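Local coordinates for AAEL008620-PA odorant-binding protein (Aedes aegypti, PDB 5V13), which binds juvenile hormone III specifically in the mosquito hemolymph, as a secreted relative of the odorant-binding proteins, at residues E70-Y75 with R142-D147; E92-A97 with Y155-N160; F179-D184 with A256-R261. All blocks are in the same frame, centred on the assembly; numbering follows the deposited sequence.

Contact 1 of 3, residues E70-Y75 with R142-D147; sequences EELRLY and RMFHGD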
loop_
_atom_site.group_PDB
_atom_site.type_symbol
_atom_site.label_atom_id
_atom_site.label_comp_id
_atom_site.label_asym_id
_atom_site.label_seq_id
_atom_site.Cartn_x
_atom_site.Cartn_y
_atom_site.Cartn_z
ATOM N N GLU B 70 7.615 14.167 -24.178
ATOM C CA GLU B 70 6.320 14.793 -24.421
ATOM C C GLU B 70 5.234 14.212 -23.529
ATOM O O GLU B 70 4.383 14.951 -23.013
ATOM C CB GLU B 70 5.932 14.653 -25.892
ATOM C CG GLU B 70 6.730 15.586 -26.771
ATOM C CD GLU B 70 6.268 15.569 -28.208
ATOM O OE1 GLU B 70 6.697 16.449 -28.980
ATOM O OE2 GLU B 70 5.472 14.678 -28.560
ATOM N N GLU B 71 5.221 12.884 -23.352
ATOM C CA GLU B 71 4.147 12.297 -22.558
ATOM C C GLU B 71 4.211 12.744 -21.100
ATOM O O GLU B 71 3.165 12.918 -20.466
ATOM C CB GLU B 71 4.185 10.770 -22.633
ATOM C CG GLU B 71 2.916 10.120 -22.081
ATOM C CD GLU B 71 1.679 10.443 -22.923
ATOM O OE1 GLU B 71 0.575 10.561 -22.352
ATOM O OE2 GLU B 71 1.808 10.570 -24.167
ATOM N N LEU B 72 5.414 12.951 -20.561
ATOM C CA LEU B 72 5.582 13.440 -19.194
ATOM C C LEU B 72 5.504 14.961 -19.090
ATOM O O LEU B 72 5.704 15.503 -17.992
ATOM C CB LEU B 72 6.918 12.946 -18.631
ATOM C CG LEU B 72 6.991 11.418 -18.495
ATOM C CD1 LEU B 72 8.366 10.951 -18.026
ATOM C CD2 LEU B 72 5.910 10.953 -17.530
ATOM N N ARG B 73 5.231 15.646 -20.202
ATOM C CA ARG B 73 5.168 17.107 -20.250
ATOM C C ARG B 73 6.475 17.740 -19.782
ATOM O O ARG B 73 6.486 18.837 -19.214
ATOM C CB ARG B 73 3.972 17.633 -19.448
ATOM C CG ARG B 73 2.642 17.581 -20.241
ATOM C CD ARG B 73 2.127 16.146 -20.529
ATOM N NE ARG B 73 0.817 16.212 -21.180
ATOM C CZ ARG B 73 0.193 15.188 -21.756
ATOM N NH1 ARG B 73 0.735 13.972 -21.757
ATOM N NH2 ARG B 73 -0.989 15.389 -22.330
ATOM N N LEU B 74 7.594 17.066 -20.049
ATOM C CA LEU B 74 8.905 17.671 -19.865
ATOM C C LEU B 74 9.346 18.450 -21.086
ATOM O O LEU B 74 10.088 19.424 -20.950
ATOM C CB LEU B 74 9.949 16.600 -19.552
ATOM C CG LEU B 74 9.629 15.740 -18.316
ATOM C CD1 LEU B 74 10.530 14.507 -18.282
ATOM C CD2 LEU B 74 9.793 16.547 -17.025
ATOM N N TYR B 75 8.945 18.006 -22.275
ATOM C CA TYR B 75 9.145 18.745 -23.511
ATOM C C TYR B 75 7.807 19.287 -23.991
ATOM O O TYR B 75 6.824 18.544 -24.074
ATOM C CB TYR B 75 9.763 17.865 -24.602
ATOM C CG TYR B 75 10.063 18.691 -25.836
ATOM C CD1 TYR B 75 11.148 19.562 -25.854
ATOM C CD2 TYR B 75 9.247 18.631 -26.958
ATOM C CE1 TYR B 75 11.420 20.346 -26.964
ATOM C CE2 TYR B 75 9.521 19.405 -28.081
ATOM C CZ TYR B 75 10.607 20.255 -28.077
ATOM O OH TYR B 75 10.874 21.035 -29.188
ATOM N N ARG B 142 16.890 8.124 -11.117
ATOM C CA ARG B 142 16.311 7.886 -9.802
ATOM C C ARG B 142 15.047 8.719 -9.581
ATOM O O ARG B 142 14.056 8.211 -9.045
ATOM C CB ARG B 142 17.363 8.168 -8.732
ATOM C CG ARG B 142 16.974 7.642 -7.387
ATOM C CD ARG B 142 18.191 7.234 -6.590
ATOM N NE ARG B 142 17.772 6.427 -5.453
ATOM C CZ ARG B 142 18.603 5.847 -4.599
ATOM N NH1 ARG B 142 19.918 5.982 -4.743
ATOM N NH2 ARG B 142 18.108 5.131 -3.602
ATOM N N MET B 143 15.057 10.000 -9.984
ATOM C CA MET B 143 13.931 10.878 -9.658
ATOM C C MET B 143 12.702 10.575 -10.496
ATOM O O MET B 143 11.601 10.985 -10.118
ATOM C CB MET B 143 14.322 12.358 -9.828
ATOM C CG MET B 143 14.549 12.812 -11.283
ATOM S SD MET B 143 15.495 14.361 -11.275
ATOM C CE MET B 143 15.224 15.047 -12.924
ATOM N N PHE B 144 12.866 9.897 -11.634
ATOM C CA PHE B 144 11.757 9.418 -12.450
ATOM C C PHE B 144 11.480 7.928 -12.228
ATOM O O PHE B 144 11.024 7.234 -13.144
ATOM C CB PHE B 144 12.019 9.707 -13.931
ATOM C CG PHE B 144 11.877 11.161 -14.297
ATOM C CD1 PHE B 144 10.620 11.765 -14.313
ATOM C CD2 PHE B 144 12.992 11.921 -14.628
ATOM C CE1 PHE B 144 10.474 13.114 -14.648
ATOM C CE2 PHE B 144 12.860 13.273 -14.979
ATOM C CZ PHE B 144 11.593 13.870 -14.983
ATOM N N HIS B 145 11.780 7.424 -11.028
ATOM C CA HIS B 145 11.297 6.130 -10.542
ATOM C C HIS B 145 11.953 4.947 -11.240
ATOM O O HIS B 145 11.378 3.853 -11.297
ATOM C CB HIS B 145 9.774 6.063 -10.644
ATOM C CG HIS B 145 9.115 7.297 -10.116
ATOM N ND1 HIS B 145 9.370 7.781 -8.851
ATOM C CD2 HIS B 145 8.280 8.189 -10.704
ATOM C CE1 HIS B 145 8.694 8.903 -8.669
ATOM N NE2 HIS B 145 8.018 9.168 -9.774
ATOM N N GLY B 146 13.179 5.138 -11.717
ATOM C CA GLY B 146 13.905 4.065 -12.363
ATOM C C GLY B 146 14.584 3.079 -11.432
ATOM O O GLY B 146 14.979 2.003 -11.893
ATOM N N ASP B 147 14.730 3.402 -10.144
ATOM C CA ASP B 147 15.486 2.581 -9.191
ATOM C C ASP B 147 14.496 1.991 -8.193
ATOM O O ASP B 147 13.880 2.730 -7.416
ATOM C CB ASP B 147 16.548 3.436 -8.495
ATOM C CG ASP B 147 17.474 2.643 -7.571
ATOM O OD1 ASP B 147 17.160 1.493 -7.179
ATOM O OD2 ASP B 147 18.539 3.205 -7.218
#
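Phe144 reaches across to Leu74 and Leu72, and every cross-segment contact here runs through its ring. The second segment opens with the last turn of helix 137-143, where Arg142 offers one guanidinium face to Asp147 OD2 in a long ion pair and forms a second salt bridge with Asp150. Met143 follows, packed on Ala91 of helix 84-94. At Phe144 the chain leaves helical geometry. Its CG lies beside the backbone N (chi1 -73°), which sends the ring out to meet Leu74 coming from the opposite direction: Phe144 CZ is 3.5 Å from Leu74 CD1 and 3.8 Å from Leu74 CD2. Leu72 CD1 keeps a looser distance, 4.4 Å from Phe144 CD1, and both leucines approach the ring obliquely. His145, with positive phi, is the C-prime residue of a Schellman motif whose 3.1 Å bond from His145 N to Arg142 O helps close the helix; Gly146 N makes the other bond back into the last turn. Arg73 ends helix 59-71 with a Schellman motif too; the two segments meet through side chains alone. No hydrogen bond joins them. The contact is apolar and buried: the leucines pack against a ring that itself touches the bound hormone, consistent with an apolar surround for that ligand.

Contact 2 of 3, residues E92-A97 with Y155-N160; sequences ESFFHA and YAKLGN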
loop_
_atom_site.group_PDB
_atom_site.type_symbol
_atom_site.label_atom_id
_atom_site.label_comp_id
_atom_site.label_asym_id
_atom_site.label_seq_id
_atom_site.Cartn_x
_atom_site.Cartn_y
_atom_site.Cartn_z
ATOM N N GLU B 92 13.452 17.801 -6.656
ATOM C CA GLU B 92 13.141 18.208 -5.287
ATOM C C GLU B 92 12.192 17.231 -4.602
ATOM O O GLU B 92 12.285 17.017 -3.387
ATOM C CB GLU B 92 12.559 19.619 -5.291
ATOM C CG GLU B 92 13.582 20.684 -5.664
ATOM C CD GLU B 92 12.989 22.089 -5.791
ATOM O OE1 GLU B 92 13.772 23.069 -5.805
ATOM O OE2 GLU B 92 11.751 22.216 -5.902
ATOM N N SER B 93 11.282 16.621 -5.359
ATOM C CA SER B 93 10.318 15.705 -4.768
ATOM C C SER B 93 10.889 14.308 -4.558
ATOM O O SER B 93 10.528 13.640 -3.582
ATOM C CB SER B 93 9.059 15.626 -5.638
ATOM O OG SER B 93 8.165 14.642 -5.137
ATOM N N PHE B 94 11.762 13.835 -5.456
ATOM C CA PHE B 94 12.083 12.410 -5.507
ATOM C C PHE B 94 13.565 12.049 -5.506
ATOM O O PHE B 94 13.882 10.861 -5.623
ATOM C CB PHE B 94 11.443 11.752 -6.740
ATOM C CG PHE B 94 9.931 11.633 -6.665
ATOM C CD1 PHE B 94 9.326 10.863 -5.679
ATOM C CD2 PHE B 94 9.125 12.278 -7.589
ATOM C CE1 PHE B 94 7.938 10.765 -5.601
ATOM C CE2 PHE B 94 7.742 12.170 -7.536
ATOM C CZ PHE B 94 7.144 11.407 -6.535
ATOM N N PHE B 95 14.481 13.006 -5.392
ATOM C CA PHE B 95 15.905 12.673 -5.317
ATOM C C PHE B 95 16.445 13.088 -3.952
ATOM O O PHE B 95 16.644 14.281 -3.695
ATOM C CB PHE B 95 16.708 13.332 -6.439
ATOM C CG PHE B 95 18.156 12.935 -6.434
ATOM C CD1 PHE B 95 18.541 11.685 -6.895
ATOM C CD2 PHE B 95 19.121 13.792 -5.948
ATOM C CE1 PHE B 95 19.874 11.303 -6.879
ATOM C CE2 PHE B 95 20.455 13.423 -5.931
ATOM C CZ PHE B 95 20.834 12.174 -6.396
ATOM N N HIS B 96 16.705 12.098 -3.087
ATOM C CA HIS B 96 17.204 12.344 -1.736
ATOM C C HIS B 96 18.538 11.666 -1.458
ATOM O O HIS B 96 18.987 11.657 -0.303
ATOM C CB HIS B 96 16.169 11.879 -0.713
ATOM C CG HIS B 96 14.760 12.133 -1.145
ATOM N ND1 HIS B 96 14.271 13.404 -1.361
ATOM C CD2 HIS B 96 13.747 11.282 -1.438
ATOM C CE1 HIS B 96 13.011 13.326 -1.756
ATOM N NE2 HIS B 96 12.670 12.049 -1.811
ATOM N N ALA B 97 19.189 11.111 -2.478
ATOM C CA ALA B 97 20.398 10.317 -2.278
ATOM C C ALA B 97 21.686 11.135 -2.210
ATOM O O ALA B 97 22.708 10.603 -1.759
ATOM C CB ALA B 97 20.522 9.274 -3.394
ATOM N N TYR B 155 5.681 4.805 -3.176
ATOM C CA TYR B 155 4.248 4.510 -3.200
ATOM C C TYR B 155 3.597 4.727 -1.830
ATOM O O TYR B 155 2.394 5.009 -1.758
ATOM C CB TYR B 155 3.988 3.080 -3.700
ATOM C CG TYR B 155 3.867 2.958 -5.213
ATOM C CD1 TYR B 155 2.673 3.280 -5.866
ATOM C CD2 TYR B 155 4.930 2.504 -5.985
ATOM C CE1 TYR B 155 2.548 3.146 -7.256
ATOM C CE2 TYR B 155 4.818 2.384 -7.377
ATOM C CZ TYR B 155 3.628 2.708 -8.005
ATOM O OH TYR B 155 3.512 2.583 -9.385
ATOM N N ALA B 156 4.357 4.615 -0.739
ATOM C CA ALA B 156 3.742 4.866 0.566
ATOM C C ALA B 156 3.584 6.363 0.853
ATOM O O ALA B 156 2.593 6.765 1.474
ATOM C CB ALA B 156 4.549 4.196 1.676
ATOM N N LYS B 157 4.522 7.194 0.381
ATOM C CA LYS B 157 4.383 8.644 0.533
ATOM C C LYS B 157 3.193 9.161 -0.256
ATOM O O LYS B 157 2.504 10.086 0.178
ATOM C CB LYS B 157 5.673 9.338 0.086
ATOM C CG LYS B 157 5.675 10.851 0.256
ATOM C CD LYS B 157 6.920 11.499 -0.372
ATOM C CE LYS B 157 6.846 11.529 -1.906
ATOM N NZ LYS B 157 7.957 12.322 -2.539
ATOM N N LEU B 158 2.950 8.594 -1.433
ATOM C CA LEU B 158 1.782 8.971 -2.217
ATOM C C LEU B 158 0.510 8.271 -1.740
ATOM O O LEU B 158 -0.581 8.829 -1.896
ATOM C CB LEU B 158 2.029 8.669 -3.698
ATOM C CG LEU B 158 3.201 9.403 -4.350
ATOM C CD1 LEU B 158 3.463 8.880 -5.775
ATOM C CD2 LEU B 158 2.931 10.915 -4.369
ATOM N N GLY B 159 0.624 7.055 -1.200
ATOM C CA GLY B 159 -0.523 6.321 -0.672
ATOM C C GLY B 159 -1.641 6.145 -1.684
ATOM O O GLY B 159 -1.417 5.866 -2.872
ATOM N N ASN B 160 -2.874 6.326 -1.210
ATOM C CA ASN B 160 -4.050 6.297 -2.074
ATOM C C ASN B 160 -4.168 7.526 -2.950
ATOM O O ASN B 160 -5.159 7.641 -3.680
ATOM C CB ASN B 160 -5.330 6.173 -1.250
ATOM C CG ASN B 160 -5.474 4.830 -0.581
ATOM O OD1 ASN B 160 -4.495 4.136 -0.315
ATOM N ND2 ASN B 160 -6.713 4.457 -0.297
HETATM O O HOH W 1 10.399 11.063 -2.162
#
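Lys157, in the last turn of helix 151-158, extends to Ser93 and Phe94 at the end of helix 84-94, a helix-end contact within the predominantly helical odorant-binding-protein fold. The tighter part gathers round the ammonium. The lysine is extended as far as CD and then bends at chi3 (74°), and NZ comes obliquely to the Phe94 ring, 3.4 Å from Phe94 CE1, with Lys157 CE behind it at 3.9 Å from the same carbon. Ser93 OG sits over the centre of that ring on one face, 3.4 Å above its plane, and takes a weak hydrogen bond from Lys157 NZ. The ring also meets His145 edge-to-face. Ser93 O is 3.1 Å from Lys157 NZ, but the direction does not suit a hydrogen bond.

The looser side is made by water and by a neighbouring subunit. His96 stays back from Lys157, its NE2 4.8 Å from Lys157 NZ, while its ND1 is hydrogen-bonded to Asn287 of the second subunit; Leu271 of that subunit packs against Lys157. One water bridges the two, lying in the plane of the imidazole at its edge: it accepts a hydrogen bond from Lys157 NZ at 2.8 Å and is hydrogen-bonded to His96 NE2 at 2.5 Å.

Contact 3 of 3, residues F179-D184 with A256-R261; sequences FKWNED and AVIRDR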
loop_
_atom_site.group_PDB
_atom_site.type_symbol
_atom_site.label_atom_id
_atom_site.label_comp_id
_atom_site.label_asym_id
_atom_site.label_seq_id
_atom_site.Cartn_x
_atom_site.Cartn_y
_atom_site.Cartn_z
ATOM N N PHE B 179 -17.373 7.588 -4.038
ATOM C CA PHE B 179 -18.495 7.278 -4.913
ATOM C C PHE B 179 -18.438 5.804 -5.270
ATOM O O PHE B 179 -17.394 5.309 -5.692
ATOM C CB PHE B 179 -18.460 8.139 -6.190
ATOM C CG PHE B 179 -19.501 7.757 -7.212
ATOM C CD1 PHE B 179 -20.849 7.973 -6.954
ATOM C CD2 PHE B 179 -19.138 7.197 -8.429
ATOM C CE1 PHE B 179 -21.818 7.625 -7.890
ATOM C CE2 PHE B 179 -20.111 6.847 -9.367
ATOM C CZ PHE B 179 -21.448 7.058 -9.085
ATOM N N LYS B 180 -19.544 5.097 -5.082
ATOM C CA LYS B 180 -19.647 3.719 -5.532
ATOM C C LYS B 180 -20.409 3.699 -6.850
ATOM O O LYS B 180 -21.543 4.183 -6.922
ATOM C CB LYS B 180 -20.327 2.848 -4.478
ATOM C CG LYS B 180 -19.559 2.795 -3.154
ATOM C CD LYS B 180 -20.033 1.636 -2.280
ATOM C CE LYS B 180 -20.279 2.066 -0.834
ATOM N NZ LYS B 180 -19.025 2.264 -0.054
ATOM N N TRP B 181 -19.785 3.148 -7.886
ATOM C CA TRP B 181 -20.369 3.108 -9.222
ATOM C C TRP B 181 -20.900 1.705 -9.494
ATOM O O TRP B 181 -20.137 0.732 -9.489
ATOM C CB TRP B 181 -19.339 3.514 -10.275
ATOM C CG TRP B 181 -19.906 3.667 -11.657
ATOM C CD1 TRP B 181 -21.038 4.351 -12.016
ATOM C CD2 TRP B 181 -19.354 3.143 -12.868
ATOM N NE1 TRP B 181 -21.227 4.273 -13.377
ATOM C CE2 TRP B 181 -20.206 3.536 -13.922
ATOM C CE3 TRP B 181 -18.228 2.370 -13.162
ATOM C CZ2 TRP B 181 -19.961 3.181 -15.248
ATOM C CZ3 TRP B 181 -17.989 2.019 -14.481
ATOM C CH2 TRP B 181 -18.849 2.427 -15.506
ATOM N N ASN B 182 -22.201 1.604 -9.730
ATOM C CA ASN B 182 -22.856 0.318 -9.909
ATOM C C ASN B 182 -22.974 -0.100 -11.369
ATOM O O ASN B 182 -23.694 -1.061 -11.662
ATOM C CB ASN B 182 -24.239 0.346 -9.258
ATOM C CG ASN B 182 -24.158 0.414 -7.750
ATOM O OD1 ASN B 182 -23.307 -0.229 -7.138
ATOM N ND2 ASN B 182 -25.032 1.206 -7.145
ATOM N N GLU B 183 -22.276 0.583 -12.280
ATOM C CA GLU B 183 -22.345 0.282 -13.711
ATOM C C GLU B 183 -23.803 0.222 -14.159
ATOM O O GLU B 183 -24.238 -0.692 -14.864
ATOM C CB GLU B 183 -21.592 -1.014 -14.022
ATOM C CG GLU B 183 -20.193 -1.036 -13.406
ATOM C CD GLU B 183 -19.503 -2.383 -13.512
ATOM O OE1 GLU B 183 -18.332 -2.414 -13.943
ATOM O OE2 GLU B 183 -20.124 -3.406 -13.155
ATOM N N ASP B 184 -24.558 1.237 -13.730
ATOM C CA ASP B 184 -26.015 1.220 -13.689
ATOM C C ASP B 184 -26.591 2.360 -14.525
ATOM O O ASP B 184 -25.918 2.880 -15.420
ATOM C CB ASP B 184 -26.474 1.321 -12.228
ATOM C CG ASP B 184 -27.919 0.921 -12.030
ATOM O OD1 ASP B 184 -28.550 0.458 -13.006
ATOM O OD2 ASP B 184 -28.427 1.086 -10.901
ATOM N N ALA B 256 -19.616 -1.114 -21.319
ATOM C CA ALA B 256 -18.759 -2.214 -21.750
ATOM C C ALA B 256 -17.340 -1.739 -22.028
ATOM O O ALA B 256 -16.370 -2.389 -21.616
ATOM C CB ALA B 256 -19.354 -2.884 -22.989
ATOM N N VAL B 257 -17.194 -0.603 -22.721
ATOM C CA VAL B 257 -15.864 -0.106 -23.056
ATOM C C VAL B 257 -15.100 0.277 -21.795
ATOM O O VAL B 257 -13.922 -0.068 -21.645
ATOM C CB VAL B 257 -15.949 1.079 -24.038
ATOM C CG1 VAL B 257 -14.563 1.695 -24.231
ATOM C CG2 VAL B 257 -16.541 0.648 -25.381
ATOM N N ILE B 258 -15.753 1.002 -20.876
ATOM C CA ILE B 258 -15.099 1.403 -19.634
ATOM C C ILE B 258 -14.629 0.179 -18.858
ATOM O O ILE B 258 -13.513 0.156 -18.321
ATOM C CB ILE B 258 -16.048 2.281 -18.789
ATOM C CG1 ILE B 258 -16.262 3.636 -19.479
ATOM C CG2 ILE B 258 -15.511 2.460 -17.360
ATOM C CD1 ILE B 258 -17.267 4.553 -18.773
ATOM N N ARG B 259 -15.467 -0.855 -18.791
ATOM C CA ARG B 259 -15.093 -2.078 -18.084
ATOM C C ARG B 259 -13.895 -2.745 -18.743
ATOM O O ARG B 259 -12.962 -3.179 -18.060
ATOM C CB ARG B 259 -16.272 -3.049 -18.041
ATOM C CG ARG B 259 -17.092 -2.998 -16.755
ATOM C CD ARG B 259 -18.004 -4.233 -16.583
ATOM N NE ARG B 259 -17.273 -5.440 -16.185
ATOM C CZ ARG B 259 -16.975 -5.769 -14.926
ATOM N NH1 ARG B 259 -17.341 -4.982 -13.917
ATOM N NH2 ARG B 259 -16.301 -6.889 -14.674
ATOM N N ASP B 260 -13.907 -2.825 -20.074
ATOM C CA ASP B 260 -12.823 -3.467 -20.811
ATOM C C ASP B 260 -11.500 -2.735 -20.611
ATOM O O ASP B 260 -10.475 -3.363 -20.317
ATOM C CB ASP B 260 -13.182 -3.530 -22.295
ATOM C CG ASP B 260 -12.212 -4.377 -23.088
ATOM O OD1 ASP B 260 -12.240 -5.605 -22.906
ATOM O OD2 ASP B 260 -11.426 -3.820 -23.878
ATOM N N ARG B 261 -11.503 -1.401 -20.771
ATOM C CA ARG B 261 -10.279 -0.631 -20.543
ATOM C C ARG B 261 -9.843 -0.732 -19.091
ATOM O O ARG B 261 -8.648 -0.872 -18.803
ATOM C CB ARG B 261 -10.488 0.846 -20.937
ATOM C CG ARG B 261 -9.290 1.778 -20.666
ATOM C CD ARG B 261 -7.999 1.305 -21.371
ATOM N NE ARG B 261 -6.811 2.042 -20.939
ATOM C CZ ARG B 261 -6.481 3.257 -21.371
ATOM N NH1 ARG B 261 -7.265 3.881 -22.237
ATOM N NH2 ARG B 261 -5.382 3.860 -20.915
#
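Glu183 and Arg259 meet, as modelled, in a salt bridge that is also a hydrogen bond: Arg259 NH1 donates to Glu183 OE1 over 2.8 Å with an N-H...acceptor angle of 159°. Glu183 is poorly ordered, and the details of its carboxylate deserve caution. The acceptor uses its syn lone pair, on the side of the other carboxylate oxygen, and lies near the guanidinium plane, at the edge of the group. The two flat groups are nevertheless turned 73° against each other, so this is a single-point grip and not a two-pronged, coplanar pairing. A bend at chi3 (75°) turns the guanidinium so that Arg259 NH1 faces Glu183 OE1.

Arg259 NH1 has a second acceptor, the backbone O of Asp178 in the third subunit, a residue on which Glu183 also packs, so one nitrogen links its own chain to a neighbour. In the backbone, Asp260 N and Arg261 N are satisfied by the helical bonds to Ala256 O and Val257 O. The amide N of Trp181 is taken by Glu174 OE2, while Arg261 NH1 forms salt bridges with Asp217 and Glu213 and a hydrogen bond to Phe200 O.

Beside the polar pair, the contact is apolar. Trp181 CH2 and CZ3 each stand 3.8 Å from Ile258 CG2, the methyl meeting the indole obliquely, while Glu183 N lies 3.8 Å above one indole face, toward its rim.

The irregular segment 179-184 connects helix 169-177 to helix 190-199 and in passing lies against helix 251-264, with Phe192 and Pro188 also packing on Trp181 and Val257 carrying helix 251-264 onto helix 211-220.

How the contacts relate
Contacts 1 and 2 are neighbours, their centres 14 Å apart, and they touch where Phe94 meets Met143 and His145. Their segments alternate along the chain, 70-75, 92-97, 142-147 and 155-160, with helices 137-143 and 151-158 following each other, so the ends of four helices, 59-71, 84-94, 137-143 and 151-158, lie in one neighbourhood. Contact 1 borders the bound hormone, whereas contact 2 lies farther out, at the second subunit. Contact 3 comes later in the chain and stands apart, about 30 Å from contact 1 and 31 Å from contact 2 between centres. It joins the loop between helices 169-177 and 190-199 to helix 251-264 and meets the third subunit.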